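Local coordinates for protein leucine--trna ligase (Agrobacterium radiobacter, PDB 5AH5) that probably catalyses the ATP-dependent attachment of leucine to its cognate tRNA, releasing AMP and diphosphate, at residues 87-92 with 419-424; 78-83 with 490-495; 632-637 with 727-732. All blocks are in the same frame, centred on the assembly; numbering follows the deposited sequence.

Interaction 1: residues 87-92 with 419-424; sequences AARKFG and RQRYWG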
# COMPACT_ATOMS: atom_id res chain seq x y z
N ALA B 87 22.06 6.32 -1.62
CA ALA B 87 22.52 6.45 -0.23
C ALA B 87 23.96 5.95 -0.11
O ALA B 87 24.80 6.49 0.67
CB ALA B 87 21.61 5.72 0.71
N ALA B 88 24.26 4.88 -0.81
CA ALA B 88 25.63 4.38 -0.82
C ALA B 88 26.55 5.42 -1.47
O ALA B 88 27.56 5.67 -0.93
CB ALA B 88 25.74 3.04 -1.52
N ARG B 89 26.16 6.07 -2.55
CA ARG B 89 27.01 7.09 -3.16
C ARG B 89 27.27 8.24 -2.17
O ARG B 89 28.39 8.65 -1.98
CB ARG B 89 26.34 7.61 -4.44
CG ARG B 89 27.23 8.29 -5.47
CD ARG B 89 26.41 8.70 -6.70
NE ARG B 89 25.96 7.54 -7.50
CZ ARG B 89 25.44 7.60 -8.73
NH1 ARG B 89 25.29 8.76 -9.38
NH2 ARG B 89 25.08 6.48 -9.32
N LYS B 90 26.22 8.72 -1.52
CA LYS B 90 26.35 9.83 -0.62
C LYS B 90 27.27 9.45 0.52
O LYS B 90 28.04 10.26 1.00
CB LYS B 90 24.94 10.27 -0.16
CG LYS B 90 24.93 11.42 0.83
CD LYS B 90 23.54 11.69 1.44
CE LYS B 90 23.53 13.04 2.18
NZ LYS B 90 22.34 13.21 3.07
N PHE B 91 27.23 8.20 1.01
CA PHE B 91 28.15 7.86 2.10
C PHE B 91 29.66 7.65 1.60
O PHE B 91 30.61 7.88 2.33
CB PHE B 91 27.64 6.62 2.79
CG PHE B 91 28.38 6.31 4.04
CD1 PHE B 91 29.50 5.51 4.02
CD2 PHE B 91 27.96 6.81 5.25
CE1 PHE B 91 30.22 5.26 5.17
CE2 PHE B 91 28.66 6.56 6.39
CZ PHE B 91 29.78 5.78 6.35
N GLY B 92 29.81 7.15 0.39
CA GLY B 92 31.12 6.81 -0.22
C GLY B 92 31.46 5.31 -0.29
O GLY B 92 32.61 4.98 -0.51
N ARG B 419 17.03 1.35 -16.90
CA ARG B 419 17.69 2.40 -16.17
C ARG B 419 19.18 2.38 -16.53
O ARG B 419 19.78 1.32 -16.54
CB ARG B 419 17.47 2.19 -14.67
CG ARG B 419 15.98 2.15 -14.32
CD ARG B 419 15.38 3.54 -14.47
NE ARG B 419 13.96 3.50 -14.11
CZ ARG B 419 12.98 3.36 -14.96
NH1 ARG B 419 13.22 3.30 -16.28
NH2 ARG B 419 11.73 3.30 -14.50
N GLN B 420 19.78 3.55 -16.73
CA GLN B 420 21.23 3.65 -17.09
C GLN B 420 21.98 3.75 -15.81
O GLN B 420 22.69 4.72 -15.52
CB GLN B 420 21.56 4.81 -18.05
CG GLN B 420 20.80 4.72 -19.42
CD GLN B 420 19.25 4.83 -19.27
OE1 GLN B 420 18.80 5.73 -18.62
NE2 GLN B 420 18.47 3.90 -19.83
N ARG B 421 21.88 2.68 -15.06
CA ARG B 421 22.42 2.63 -13.70
C ARG B 421 23.07 1.28 -13.43
O ARG B 421 22.63 0.32 -13.97
CB ARG B 421 21.24 2.82 -12.75
CG ARG B 421 20.83 4.26 -12.68
CD ARG B 421 21.66 4.73 -11.53
NE ARG B 421 21.50 6.09 -11.42
CZ ARG B 421 21.54 6.76 -10.27
NH1 ARG B 421 21.81 6.22 -9.08
NH2 ARG B 421 21.33 8.02 -10.38
N TYR B 422 24.08 1.27 -12.59
CA TYR B 422 24.76 0.09 -12.13
C TYR B 422 23.89 -0.80 -11.18
O TYR B 422 23.79 -2.03 -11.37
CB TYR B 422 26.02 0.50 -11.38
CG TYR B 422 26.77 -0.64 -10.70
CD1 TYR B 422 27.56 -1.55 -11.43
CD2 TYR B 422 26.77 -0.77 -9.34
CE1 TYR B 422 28.27 -2.58 -10.78
CE2 TYR B 422 27.40 -1.81 -8.71
CZ TYR B 422 28.19 -2.70 -9.45
OH TYR B 422 28.86 -3.72 -8.79
N TRP B 423 23.27 -0.18 -10.17
CA TRP B 423 22.80 -0.92 -9.01
C TRP B 423 21.35 -1.29 -9.23
O TRP B 423 20.42 -0.60 -8.74
CB TRP B 423 23.09 -0.17 -7.72
CG TRP B 423 22.78 -0.98 -6.52
CD1 TRP B 423 21.76 -0.73 -5.61
CD2 TRP B 423 23.42 -2.19 -6.08
NE1 TRP B 423 21.77 -1.69 -4.65
CE2 TRP B 423 22.76 -2.61 -4.92
CE3 TRP B 423 24.49 -3.00 -6.59
CZ2 TRP B 423 23.14 -3.76 -4.20
CZ3 TRP B 423 24.87 -4.15 -5.89
CH2 TRP B 423 24.18 -4.54 -4.72
N GLY B 424 21.18 -2.31 -10.07
CA GLY B 424 19.85 -2.93 -10.32
C GLY B 424 20.03 -4.24 -11.02
O GLY B 424 21.17 -4.68 -11.37
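R89 and R421 lay their guanidinium groups one against the other, a stacked arginine pair that joins helix 82-91 of this class I synthetase to the loop between strands 415-419 and 425-432. The evidence for stacking is the 21° between the planes and the 4.3 Å between the guanidinium centres. The overlap is partial: NH2 of R89 lies above one face of the R421 group, offset toward its rim and 3.3 Å from R421 NH1. Both atoms are donors, so no hydrogen bond passes between them, and only 77 Å² is buried in all. R89 was deposited in two conformers, and the stack is established for this conformer alone.

R89 reaches across as an extended chain that bends at the CG-CD bond (chi3 -70°). R421 is buried and held by its own partners. Its NH2 forms a salt bridge with E160, while NH1 pairs with E85 and also bonds to N86 OD1, so two carboxylates probably offset the charge that R89 brings close. T162 packs against the same side chain. The backbone is shaped by two inverse gamma turns, centred on Q420 and W423, on either side of R421 in the sequence. R421 O is bonded to T486 OG1, and beyond it G424 N bonds to Y422 O at 2.9 Å.

Interaction 2: residues 78-83 with 490-495; sequences DSFGLP and FVDSSW. With LSS (5'-O-(L-leucylsulfamoyl)adenosine), chain I.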
# COMPACT_ATOMS: atom_id res chain seq x y z
N ASP B 78 14.10 -4.38 0.05
CA ASP B 78 14.00 -3.71 -1.26
C ASP B 78 15.39 -3.02 -1.49
O ASP B 78 15.59 -1.87 -1.15
CB ASP B 78 12.83 -2.76 -1.24
CG ASP B 78 12.23 -2.48 -2.60
OD1 ASP B 78 12.72 -2.99 -3.62
OD2 ASP B 78 11.19 -1.74 -2.65
N SER B 79 16.35 -3.74 -2.09
CA SER B 79 17.70 -3.39 -1.99
C SER B 79 18.40 -2.96 -3.29
O SER B 79 19.57 -2.70 -3.23
CB SER B 79 18.44 -4.52 -1.24
OG SER B 79 18.05 -5.77 -1.69
N PHE B 80 17.70 -2.88 -4.43
CA PHE B 80 18.23 -2.41 -5.68
C PHE B 80 17.64 -1.03 -6.06
O PHE B 80 16.65 -0.55 -5.47
CB PHE B 80 17.90 -3.38 -6.84
CG PHE B 80 19.02 -4.42 -7.20
CD1 PHE B 80 20.37 -4.14 -7.10
CD2 PHE B 80 18.65 -5.64 -7.76
CE1 PHE B 80 21.34 -5.07 -7.46
CE2 PHE B 80 19.61 -6.55 -8.17
CZ PHE B 80 20.95 -6.29 -8.02
N GLY B 81 18.30 -0.42 -7.03
CA GLY B 81 17.89 0.81 -7.62
C GLY B 81 18.25 2.04 -6.83
O GLY B 81 19.06 2.02 -5.92
N LEU B 82 17.56 3.11 -7.16
CA LEU B 82 17.99 4.42 -6.77
C LEU B 82 18.17 4.65 -5.32
O LEU B 82 19.17 5.24 -4.95
CB LEU B 82 17.09 5.46 -7.39
CG LEU B 82 17.05 5.47 -8.89
CD1 LEU B 82 16.18 6.63 -9.33
CD2 LEU B 82 18.46 5.63 -9.46
N PRO B 83 17.24 4.11 -4.45
CA PRO B 83 17.39 4.49 -3.07
C PRO B 83 18.58 3.98 -2.35
O PRO B 83 19.29 4.75 -1.64
CB PRO B 83 16.05 4.05 -2.42
CG PRO B 83 15.08 4.06 -3.53
CD PRO B 83 15.89 3.61 -4.74
N PHE B 490 11.12 -0.76 -9.09
CA PHE B 490 9.71 -1.13 -9.06
C PHE B 490 9.36 -2.40 -9.82
O PHE B 490 8.27 -2.99 -9.60
CB PHE B 490 8.81 0.04 -9.44
CG PHE B 490 8.83 1.13 -8.41
CD1 PHE B 490 8.09 0.99 -7.22
CD2 PHE B 490 9.56 2.30 -8.62
CE1 PHE B 490 8.06 2.02 -6.30
CE2 PHE B 490 9.58 3.31 -7.67
CZ PHE B 490 8.83 3.16 -6.49
N VAL B 491 10.30 -2.90 -10.61
CA VAL B 491 10.16 -4.25 -11.18
C VAL B 491 10.34 -5.22 -10.04
O VAL B 491 9.51 -6.06 -9.87
CB VAL B 491 11.14 -4.58 -12.38
CG1 VAL B 491 10.90 -6.00 -12.92
CG2 VAL B 491 10.88 -3.61 -13.51
N ASP B 492 11.40 -5.08 -9.23
CA ASP B 492 11.65 -6.00 -8.14
C ASP B 492 10.38 -6.10 -7.23
O ASP B 492 9.92 -7.18 -6.85
CB ASP B 492 12.78 -5.55 -7.25
CG ASP B 492 14.13 -5.24 -8.00
OD1 ASP B 492 14.22 -5.17 -9.25
OD2 ASP B 492 15.09 -5.00 -7.26
N SER B 493 9.89 -4.95 -6.83
CA SER B 493 8.87 -4.87 -5.84
C SER B 493 7.48 -5.11 -6.42
O SER B 493 6.56 -5.09 -5.67
CB SER B 493 8.99 -3.51 -5.11
OG SER B 493 8.85 -2.41 -5.97
N SER B 494 7.34 -5.33 -7.74
CA SER B 494 6.06 -5.58 -8.31
C SER B 494 5.51 -7.00 -8.07
O SER B 494 4.32 -7.22 -8.31
CB SER B 494 6.05 -5.27 -9.80
OG SER B 494 6.81 -6.23 -10.54
N TRP B 495 6.36 -7.93 -7.66
CA TRP B 495 6.01 -9.33 -7.49
C TRP B 495 6.68 -9.99 -6.27
O TRP B 495 6.50 -11.17 -6.03
CB TRP B 495 6.36 -10.08 -8.75
CG TRP B 495 7.86 -10.33 -8.90
CD1 TRP B 495 8.78 -9.43 -9.32
CD2 TRP B 495 8.60 -11.53 -8.59
NE1 TRP B 495 10.05 -9.98 -9.31
CE2 TRP B 495 9.96 -11.27 -8.86
CE3 TRP B 495 8.24 -12.80 -8.16
CZ2 TRP B 495 10.94 -12.21 -8.68
CZ3 TRP B 495 9.18 -13.72 -7.97
CH2 TRP B 495 10.55 -13.44 -8.26
C1 LSS I . 9.43 1.68 0.42
N1 LSS I . 5.72 7.29 8.82
O1 LSS I . 8.63 2.59 0.34
S1 LSS I . 10.45 2.60 2.47
C2 LSS I . 4.96 6.25 8.50
N2 LSS I . 10.34 1.59 1.37
O2 LSS I . 5.15 4.24 3.99
N3 LSS I . 5.36 5.29 7.63
O3 LSS I . 4.95 1.49 3.88
C4 LSS I . 6.59 5.40 7.07
N4 LSS I . 10.64 -0.24 -0.62
O4 LSS I . 7.56 2.31 5.73
C5 LSS I . 7.38 6.52 7.30
O5 LSS I . 9.09 2.55 3.31
C6 LSS I . 6.92 7.49 8.18
N6 LSS I . 7.73 8.55 8.46
C7 LSS I . 7.91 -1.24 -1.73
N7 LSS I . 8.52 6.38 6.57
C8 LSS I . 8.41 5.23 5.84
C9 LSS I . 8.13 -0.20 -0.62
N9 LSS I . 7.24 4.63 6.18
CA LSS I . 9.43 0.62 -0.65
C10 LSS I . 7.67 -0.50 -3.06
C11 LSS I . 6.73 -2.18 -1.29
O1A LSS I . 10.60 4.02 2.14
C21 LSS I . 6.68 3.41 5.64
C22 LSS I . 6.34 3.54 4.19
C23 LSS I . 6.27 2.08 3.73
C24 LSS I . 7.31 1.45 4.63
C25 LSS I . 8.69 1.35 3.97
O2A LSS I . 11.45 2.23 3.45
O HOH W 1 10.81 -0.83 -5.17
O HOH W 2 14.76 -3.30 -5.23
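D78 and S493 are the residues whose CA atoms come nearest, 7.0 Å apart, where the loop leading to the G81 N-cap of helix 82-91 passes the weakly bonded helical turn at about 490-492. No direct hydrogen bond spans the gap; two waters do the joining. D78 OD2 accepts from the first water at 2.7 Å, and that water is also bonded to S493 OG at 2.6 Å. The second water lies 2.6 Å from D78 OD1 and 2.7 Å from D492 OD2, and accepts a hydrogen bond from F80 N at 3.1 Å. D78 OD1 and D492 OD2 stay 4.8 Å apart with this water between them; it has fewer protons to give than acceptors around it, so the two bonds may alternate. Q134 NE2 also bonds to D492 OD1. D492 OD2 meets the F80 side chain at the ring edge, near the ring plane, with carboxylate and ring planes 68° apart.

With its CG turned away from the backbone N (chi1 -154°), D78 directs OD2 at the bound leucyl-sulfamoyl adenosine, whose amino group N4 donates to it at 2.6 Å. S493 OG borders the ligand methyl C10, and the F490 ring approaches the same methyl obliquely. A carboxylate accepting from the amino group of the leucyl moiety, beside van der Waals contacts to its side chain, probably marks the leucine pocket of this class I synthetase.

Interaction 3: residues 632-637 with 727-732; sequences NNLDRL and WALSGC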
# COMPACT_ATOMS: atom_id res chain seq x y z
N ASN B 632 1.01 -6.96 43.17
CA ASN B 632 0.09 -6.82 44.30
C ASN B 632 -0.74 -8.10 44.57
O ASN B 632 -1.08 -8.34 45.73
CB ASN B 632 -0.84 -5.64 44.10
CG ASN B 632 -0.12 -4.29 44.21
OD1 ASN B 632 1.08 -4.21 44.53
ND2 ASN B 632 -0.84 -3.23 43.91
N ASN B 633 -1.02 -8.91 43.54
CA ASN B 633 -1.96 -10.05 43.62
C ASN B 633 -1.36 -11.42 43.44
O ASN B 633 -2.05 -12.40 43.13
CB ASN B 633 -3.09 -9.79 42.63
CG ASN B 633 -3.93 -8.63 43.06
OD1 ASN B 633 -4.52 -8.69 44.11
ND2 ASN B 633 -3.99 -7.56 42.27
N LEU B 634 -0.08 -11.50 43.73
CA LEU B 634 0.72 -12.63 43.40
C LEU B 634 0.32 -13.86 44.23
O LEU B 634 0.35 -15.00 43.74
CB LEU B 634 2.18 -12.21 43.59
CG LEU B 634 3.32 -12.94 42.94
CD1 LEU B 634 3.14 -13.05 41.42
CD2 LEU B 634 4.60 -12.19 43.30
N ASP B 635 -0.07 -13.63 45.49
CA ASP B 635 -0.69 -14.67 46.35
C ASP B 635 -1.87 -15.34 45.68
O ASP B 635 -1.94 -16.55 45.55
CB ASP B 635 -1.16 -14.03 47.67
CG ASP B 635 -0.01 -13.76 48.64
OD1 ASP B 635 1.11 -14.29 48.42
OD2 ASP B 635 -0.22 -13.03 49.63
N ARG B 636 -2.78 -14.52 45.19
CA ARG B 636 -3.96 -15.01 44.52
C ARG B 636 -3.63 -15.73 43.22
O ARG B 636 -4.19 -16.82 42.91
CB ARG B 636 -4.93 -13.87 44.30
CG ARG B 636 -5.31 -13.17 45.60
CD ARG B 636 -6.47 -12.23 45.39
NE ARG B 636 -6.78 -11.46 46.60
CZ ARG B 636 -7.96 -10.89 46.86
NH1 ARG B 636 -9.00 -11.02 46.02
NH2 ARG B 636 -8.12 -10.19 47.99
N LEU B 637 -2.67 -15.18 42.48
CA LEU B 637 -2.25 -15.81 41.22
C LEU B 637 -1.66 -17.18 41.43
O LEU B 637 -1.98 -18.11 40.71
CB LEU B 637 -1.26 -14.92 40.46
CG LEU B 637 -1.97 -13.74 39.83
CD1 LEU B 637 -0.93 -12.74 39.35
CD2 LEU B 637 -2.82 -14.22 38.66
N TRP B 727 2.86 -13.27 32.67
CA TRP B 727 2.41 -14.67 32.56
C TRP B 727 3.28 -15.64 33.33
O TRP B 727 2.75 -16.44 34.15
CB TRP B 727 2.37 -15.06 31.09
CG TRP B 727 1.79 -16.38 30.69
CD1 TRP B 727 2.49 -17.44 30.22
CD2 TRP B 727 0.43 -16.71 30.56
NE1 TRP B 727 1.65 -18.44 29.84
CE2 TRP B 727 0.37 -18.01 30.00
CE3 TRP B 727 -0.76 -16.05 30.86
CZ2 TRP B 727 -0.84 -18.68 29.79
CZ3 TRP B 727 -1.95 -16.68 30.61
CH2 TRP B 727 -2.00 -17.99 30.10
N ALA B 728 4.60 -15.55 33.10
CA ALA B 728 5.55 -16.39 33.84
C ALA B 728 5.59 -16.10 35.32
O ALA B 728 5.65 -17.03 36.14
CB ALA B 728 6.98 -16.27 33.29
N LEU B 729 5.62 -14.82 35.68
CA LEU B 729 5.59 -14.43 37.07
C LEU B 729 4.32 -15.01 37.80
O LEU B 729 4.39 -15.47 38.93
CB LEU B 729 5.63 -12.94 37.18
CG LEU B 729 5.66 -12.34 38.57
CD1 LEU B 729 7.03 -12.57 39.23
CD2 LEU B 729 5.29 -10.85 38.48
N SER B 730 3.21 -15.05 37.10
CA SER B 730 2.00 -15.62 37.67
C SER B 730 2.02 -17.16 37.83
O SER B 730 1.03 -17.71 38.31
CB SER B 730 0.80 -15.23 36.81
OG SER B 730 0.55 -16.19 35.81
N GLY B 731 3.09 -17.85 37.38
CA GLY B 731 3.22 -19.27 37.51
C GLY B 731 2.93 -20.10 36.27
O GLY B 731 3.06 -21.30 36.33
N CYS B 732 2.54 -19.52 35.15
CA CYS B 732 2.39 -20.32 33.92
C CYS B 732 3.77 -20.77 33.36
O CYS B 732 4.79 -20.10 33.55
CB CYS B 732 1.55 -19.58 32.91
SG CYS B 732 -0.04 -19.02 33.56
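S730, L634 and L637 carry this contact, burying 55, 48 and 42 Å² respectively. L637 directs its branched end at the serine, with CD1 4.0 Å from S730 CB and CD2 slightly farther. L634 works one turn earlier: its CG is swung away from the backbone N (chi1 -160°), and CD1 comes to 3.9 Å from L729 CG, the two leucine side chains crossing at about a right angle. The same CD1 also lies 3.7 Å from L729 O, so it touches backbone as well as side chain.

These contacts set helix 634-639 against the C-terminal end of helix 720-729, which belongs to the anticodon-binding domain family. That end is closed by a Schellman motif: C732 N bonds to W727 O at 3.2 Å and G731 N to A728 O at 3.0 Å, with G731 at positive phi. S730 adds a side-chain bond, OG donating to W727 O at 2.8 Å, and reaches this carbonyl from the face opposite to C732 N. Between the segments the backbone carbonyls of L637 and S730 share a donor, NH2 of R709 on helix 701-715. F630 packs on both L637 and S730, while C732 SG sits 3.6 Å above the centre of the W727 ring.

Interactions 1 and 2 are neighbours in the catalytic part of the enzyme, their centres about 13 Å apart, and both draw on helix 82-91. They touch directly: W423 O lies 2.7 Å from G81 N and W423 NE1 2.8 Å from S79 O, both probable hydrogen bonds, while L82 CD2 packs 3.4 Å from R421 CZ. The 419-424 loop thus packs against the 78-83 segment, which begins with D78, and only interaction 2 meets the bound leucyl-adenylate analogue. Interaction 3 stands apart, about 55 Å from interaction 1 and about 49 Å from interaction 2 between centres, with its nearest atom about 7 Å from the bound nucleic acid.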